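Local structure of cell shape determining protein MreC (Streptococcus pneumoniae, 2QF4) at residues I77-T82 with A111-T116; V130-A135 with T148-A153. The protein takes part in forming and maintaining cell shape, probably within the elongasome that builds peripheral peptidoglycan, and is represented here by its major periplasmic domain. All blocks are in the same frame, centred on the assembly; numbering follows the deposited sequence.

Contact 1 of 2, residues I77-T82 with A111-T116; sequences IQHGST and AGDKVT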
loop_
_atom_site.group_PDB
_atom_site.type_symbol
_atom_site.label_atom_id
_atom_site.label_comp_id
_atom_site.label_asym_id
_atom_site.label_seq_id
_atom_site.Cartn_x
_atom_site.Cartn_y
_atom_site.Cartn_z
ATOM N N ILE A 77 7.935 -3.282 8.649
ATOM C CA ILE A 77 9.091 -2.400 8.815
ATOM C C ILE A 77 10.255 -3.272 9.277
ATOM O O ILE A 77 10.122 -4.020 10.247
ATOM C CB ILE A 77 8.807 -1.334 9.882
ATOM C CG1 ILE A 77 7.547 -0.514 9.532
ATOM C CG2 ILE A 77 9.998 -0.433 10.070
ATOM C CD1 ILE A 77 7.017 0.360 10.672
ATOM N N GLN A 78 11.393 -3.154 8.593
ATOM C CA GLN A 78 12.574 -3.909 8.977
ATOM C C GLN A 78 13.507 -3.045 9.788
ATOM O O GLN A 78 13.958 -2.012 9.321
ATOM C CB GLN A 78 13.282 -4.426 7.715
ATOM C CG GLN A 78 14.285 -5.540 7.992
ATOM C CD GLN A 78 13.665 -6.785 8.620
ATOM O OE1 GLN A 78 12.471 -7.087 8.420
ATOM N NE2 GLN A 78 14.480 -7.542 9.362
ATOM N N HIS A 79 13.775 -3.452 11.024
ATOM C CA HIS A 79 14.692 -2.747 11.907
ATOM C C HIS A 79 15.779 -3.735 12.303
ATOM O O HIS A 79 15.580 -4.581 13.177
ATOM C CB HIS A 79 13.976 -2.239 13.141
ATOM C CG HIS A 79 14.862 -1.453 14.047
ATOM N ND1 HIS A 79 15.193 -0.146 13.780
ATOM C CD2 HIS A 79 15.527 -1.797 15.177
ATOM C CE1 HIS A 79 15.986 0.299 14.736
ATOM N NE2 HIS A 79 16.205 -0.685 15.593
ATOM N N GLY A 80 16.913 -3.618 11.625
ATOM C CA GLY A 80 17.980 -4.604 11.730
ATOM C C GLY A 80 17.431 -5.984 11.433
ATOM O O GLY A 80 16.896 -6.234 10.357
ATOM N N SER A 81 17.551 -6.865 12.413
ATOM C CA SER A 81 17.098 -8.256 12.265
ATOM C C SER A 81 15.648 -8.489 12.731
ATOM O O SER A 81 15.152 -9.632 12.695
ATOM C CB SER A 81 18.050 -9.208 12.994
ATOM O OG SER A 81 18.019 -8.999 14.391
ATOM N N THR A 82 14.938 -7.441 13.155
ATOM C CA THR A 82 13.541 -7.632 13.559
ATOM C C THR A 82 12.578 -6.987 12.587
ATOM O O THR A 82 12.888 -6.038 11.909
ATOM C CB THR A 82 13.224 -7.032 14.934
ATOM O OG1 THR A 82 14.399 -7.004 15.752
ATOM C CG2 THR A 82 12.069 -7.858 15.613
ATOM N N ALA A 111 14.590 6.262 11.577
ATOM C CA ALA A 111 14.580 6.877 10.267
ATOM C C ALA A 111 15.421 6.039 9.296
ATOM O O ALA A 111 16.541 5.608 9.635
ATOM C CB ALA A 111 15.118 8.304 10.386
ATOM N N GLY A 112 14.915 5.816 8.098
ATOM C CA GLY A 112 15.578 5.012 7.086
ATOM C C GLY A 112 15.163 3.563 7.064
ATOM O O GLY A 112 15.419 2.888 6.064
ATOM N N ASP A 113 14.521 3.051 8.109
ATOM C CA ASP A 113 14.119 1.651 8.108
ATOM C C ASP A 113 13.171 1.414 6.921
ATOM O O ASP A 113 12.274 2.226 6.625
ATOM C CB ASP A 113 13.442 1.257 9.406
ATOM C CG ASP A 113 14.402 1.110 10.595
ATOM O OD1 ASP A 113 15.626 1.072 10.405
ATOM O OD2 ASP A 113 13.875 0.984 11.726
ATOM N N LYS A 114 13.349 0.298 6.245
ATOM C CA LYS A 114 12.585 0.025 5.046
ATOM C C LYS A 114 11.215 -0.544 5.352
ATOM O O LYS A 114 11.050 -1.410 6.203
ATOM C CB LYS A 114 13.344 -0.952 4.139
ATOM C CG LYS A 114 14.674 -0.387 3.618
ATOM C CD LYS A 114 14.478 0.771 2.671
ATOM C CE LYS A 114 15.739 1.056 1.814
ATOM N NZ LYS A 114 16.970 1.289 2.616
ATOM N N VAL A 115 10.226 -0.072 4.592
ATOM C CA VAL A 115 8.845 -0.464 4.727
ATOM C C VAL A 115 8.390 -1.128 3.449
ATOM O O VAL A 115 8.622 -0.588 2.361
ATOM C CB VAL A 115 7.935 0.758 5.039
ATOM C CG1 VAL A 115 6.512 0.330 5.336
ATOM C CG2 VAL A 115 8.515 1.562 6.167
ATOM N N THR A 116 7.814 -2.313 3.588
ATOM C CA THR A 116 7.314 -3.099 2.463
ATOM C C THR A 116 5.921 -3.617 2.837
ATOM O O THR A 116 5.482 -3.516 3.977
ATOM C CB THR A 116 8.270 -4.279 2.136
ATOM O OG1 THR A 116 8.428 -5.078 3.316
ATOM C CG2 THR A 116 9.589 -3.764 1.660
HETATM O O HOH W 1 15.529 -1.476 7.005
HETATM O O HOH W 2 17.350 -0.755 10.913
#
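Asp-113 meets strand 77-79 with both its CB and its carboxylate. Asp-113 CB packs 3.9 Å from Ile-77 CG2, the side chains roughly perpendicular, and lies 3.3 Å from Gln-78 O. A chi1 of -74° sets Asp-113 CG anti to the carbonyl carbon, beside the backbone N, and from there OD2 reaches His-79. His-79 ND1 donates to Asp-113 OD2 at 2.7 Å with an N-H...O angle of 161°. OD2 lies at the edge of the imidazole, in its plane, and receives ND1 on its syn side, although ring and carboxylate planes are 71° apart. Ser-110 N also bonds OD2, while a water donates to Asp-113 OD1 at 2.6 Å and accepts from Gly-80 N; both carboxylate oxygens are therefore held.

Ile-77 and Val-115 lie on the same face of the sheet, Ile-77 CG1 4.1 Å from Val-115 CG2, and run alongside each other in one direction; Val-133 and Val-147 also touch this isoleucine. Gln-78 joins by backbone: its N donates to Lys-114 O at 3.0 Å, whereas its O reaches Lys-114 N through a bridging water. Its bent side chain leads away: NE2 bonds Gly-80 O, within the type II' turn from His-79 to Thr-82, and OE1 bonds Thr-83 OG1. Strands 74-79 and 114-118 are the terminal strands in the sheet order, so this antiparallel pairing is the seam that closes a six-stranded barrel, in keeping with the alpha-lytic protease fold.

Contact 2 of 2, residues V130-A135 with T148-A153; sequences VGEVVA and TVKLSA
The flat groups in the pairing of Val-130 to Ala-135 with Thr-148 to Ala-153 are peptide units and one carboxylate, since neither segment has a ring. At the carbonyl of Val-130, Ser-152 N donates at 3.0 Å from a position tilted 27° out of the carbonyl plane. A water donates to the same oxygen at 2.7 Å and accepts from Ala-153 N, while Leu-151 CD2 packs nearby against Val-130 CG1. Two residues on from Val-130, the carbonyl O of Glu-132 has Val-149 CG1 at 3.5 Å. The carboxylate of Glu-132 forms no salt bridge here: Glu-132 OE2 and Lys-150 NZ remain 5.5 Å apart, and the extended lysine leads its end away from strand 130-135.

Glu-132 and Lys-150 are joined by two backbone bonds, one in each direction. Next to them Gly-131, without a side chain, brings its CA to 3.1 Å from Lys-150 O, a close CA-H...O contact.

Further along, Val-134 and Ala-135 both face Thr-148. Val-134 N donates to Thr-148 O at 2.8 Å, and Ala-135 N gives the same oxygen a weak, longer bond; Thr-148 N returns a bond to Ala-135 O at 2.9 Å. Val-134 CB lies toward Thr-148, and its CG2, anti to the carbonyl carbon, reaches Lys-150 CB at 3.9 Å. The one-residue shift in register between Val-133 and Ala-135 is a classic beta bulge in the antiparallel hairpin of strands 126-137 and 146-151, whose Val-133 and Val-149 share the face that packs on Val-115 inside the barrel.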
loop_
_atom_site.group_PDB
_atom_site.type_symbol
_atom_site.label_atom_id
_atom_site.label_comp_id
_atom_site.label_asym_id
_atom_site.label_seq_id
_atom_site.Cartn_x
_atom_site.Cartn_y
_atom_site.Cartn_z
ATOM N N VAL A 130 7.341 0.011 -0.174
ATOM C CA VAL A 130 6.432 1.114 0.199
ATOM C C VAL A 130 7.187 2.420 0.397
ATOM O O VAL A 130 6.822 3.445 -0.192
ATOM C CB VAL A 130 5.624 0.749 1.453
ATOM C CG1 VAL A 130 4.709 1.904 1.884
ATOM C CG2 VAL A 130 4.776 -0.473 1.167
ATOM N N GLY A 131 8.245 2.387 1.194
ATOM C CA GLY A 131 9.020 3.588 1.466
ATOM C C GLY A 131 9.970 3.377 2.600
ATOM O O GLY A 131 10.339 2.245 2.901
ATOM N N GLU A 132 10.361 4.489 3.220
ATOM C CA GLU A 132 11.290 4.435 4.341
ATOM C C GLU A 132 10.734 5.248 5.481
ATOM O O GLU A 132 10.060 6.271 5.279
ATOM C CB GLU A 132 12.668 4.928 3.966
ATOM C CG GLU A 132 12.774 6.349 3.617
ATOM C CD GLU A 132 14.195 6.773 3.276
ATOM O OE1 GLU A 132 15.152 6.013 3.563
ATOM O OE2 GLU A 132 14.334 7.883 2.708
ATOM N N VAL A 133 11.018 4.795 6.704
ATOM C CA VAL A 133 10.557 5.481 7.879
ATOM C C VAL A 133 11.136 6.875 7.973
ATOM O O VAL A 133 12.342 7.079 7.755
ATOM C CB VAL A 133 10.932 4.674 9.157
ATOM C CG1 VAL A 133 10.660 5.484 10.404
ATOM C CG2 VAL A 133 10.172 3.340 9.169
ATOM N N VAL A 134 10.294 7.837 8.292
ATOM C CA VAL A 134 10.700 9.170 8.727
ATOM C C VAL A 134 10.873 9.195 10.237
ATOM O O VAL A 134 11.963 9.459 10.737
ATOM C CB VAL A 134 9.700 10.242 8.228
ATOM C CG1 VAL A 134 10.000 11.613 8.827
ATOM C CG2 VAL A 134 9.715 10.303 6.719
ATOM N N ALA A 135 9.804 8.910 10.976
ATOM C CA ALA A 135 9.829 8.981 12.445
ATOM C C ALA A 135 8.665 8.232 13.032
ATOM O O ALA A 135 7.803 7.744 12.308
ATOM C CB ALA A 135 9.819 10.460 12.907
ATOM N N THR A 148 5.474 7.409 10.625
ATOM C CA THR A 148 5.359 8.153 9.379
ATOM C C THR A 148 6.426 7.697 8.401
ATOM O O THR A 148 7.569 7.412 8.800
ATOM C CB THR A 148 5.355 9.678 9.587
ATOM O OG1 THR A 148 6.538 10.099 10.271
ATOM C CG2 THR A 148 4.103 10.131 10.372
ATOM N N VAL A 149 6.029 7.591 7.134
ATOM C CA VAL A 149 6.820 6.987 6.096
ATOM C C VAL A 149 6.841 7.862 4.838
ATOM O O VAL A 149 5.808 8.369 4.391
ATOM C CB VAL A 149 6.253 5.592 5.766
ATOM C CG1 VAL A 149 6.882 4.936 4.522
ATOM C CG2 VAL A 149 6.379 4.653 6.971
ATOM N N LYS A 150 8.024 7.994 4.265
ATOM C CA LYS A 150 8.185 8.678 2.981
ATOM C C LYS A 150 8.022 7.645 1.875
ATOM O O LYS A 150 8.795 6.704 1.783
ATOM C CB LYS A 150 9.561 9.333 2.895
ATOM C CG LYS A 150 9.782 10.062 1.594
ATOM C CD LYS A 150 11.138 10.692 1.480
ATOM C CE LYS A 150 11.183 11.735 0.358
ATOM N NZ LYS A 150 12.431 12.510 0.381
ATOM N N LEU A 151 7.027 7.850 1.030
ATOM C CA LEU A 151 6.743 6.927 -0.076
ATOM C C LEU A 151 7.847 6.912 -1.087
ATOM O O LEU A 151 8.380 7.957 -1.446
ATOM C CB LEU A 151 5.419 7.324 -0.742
ATOM C CG LEU A 151 4.151 7.149 0.108
ATOM C CD1 LEU A 151 2.942 7.776 -0.538
ATOM C CD2 LEU A 151 3.914 5.669 0.366
ATOM N N SER A 152 8.203 5.739 -1.571
ATOM C CA SER A 152 9.238 5.683 -2.611
ATOM C C SER A 152 8.717 5.745 -4.044
ATOM O O SER A 152 9.513 5.956 -4.957
ATOM C CB SER A 152 10.157 4.506 -2.406
ATOM O OG SER A 152 9.406 3.354 -2.258
ATOM N N ALA A 153 7.418 5.591 -4.255
ATOM C CA ALA A 153 6.825 5.689 -5.576
ATOM C C ALA A 153 5.582 6.558 -5.548
ATOM O O ALA A 153 4.931 6.746 -4.521
ATOM C CB ALA A 153 6.465 4.333 -6.037
HETATM O O HOH W 3 5.628 3.824 -2.636
#

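From the N terminus, the chain first completes one six-stranded barrel except for its last strand, 160-166, and then enters the second at strand 74-79. Contact 1 closes a loop of 28 residues, which includes the strands up to 97-101, by bringing 111-116 back beside 77-82. Only afterwards does contact 2 open, closing a shorter loop of 12 residues, so the two are in series, neither nested nor crossed. Strands 114-118 and 126-137 are sheet neighbours and join them: Asp-113 O and Val-133 N are 2.9 Å apart, a probable hydrogen bond. Together the contacts link strands 74-79, 114-118, 126-137 and 146-151 as consecutive staves of one barrel.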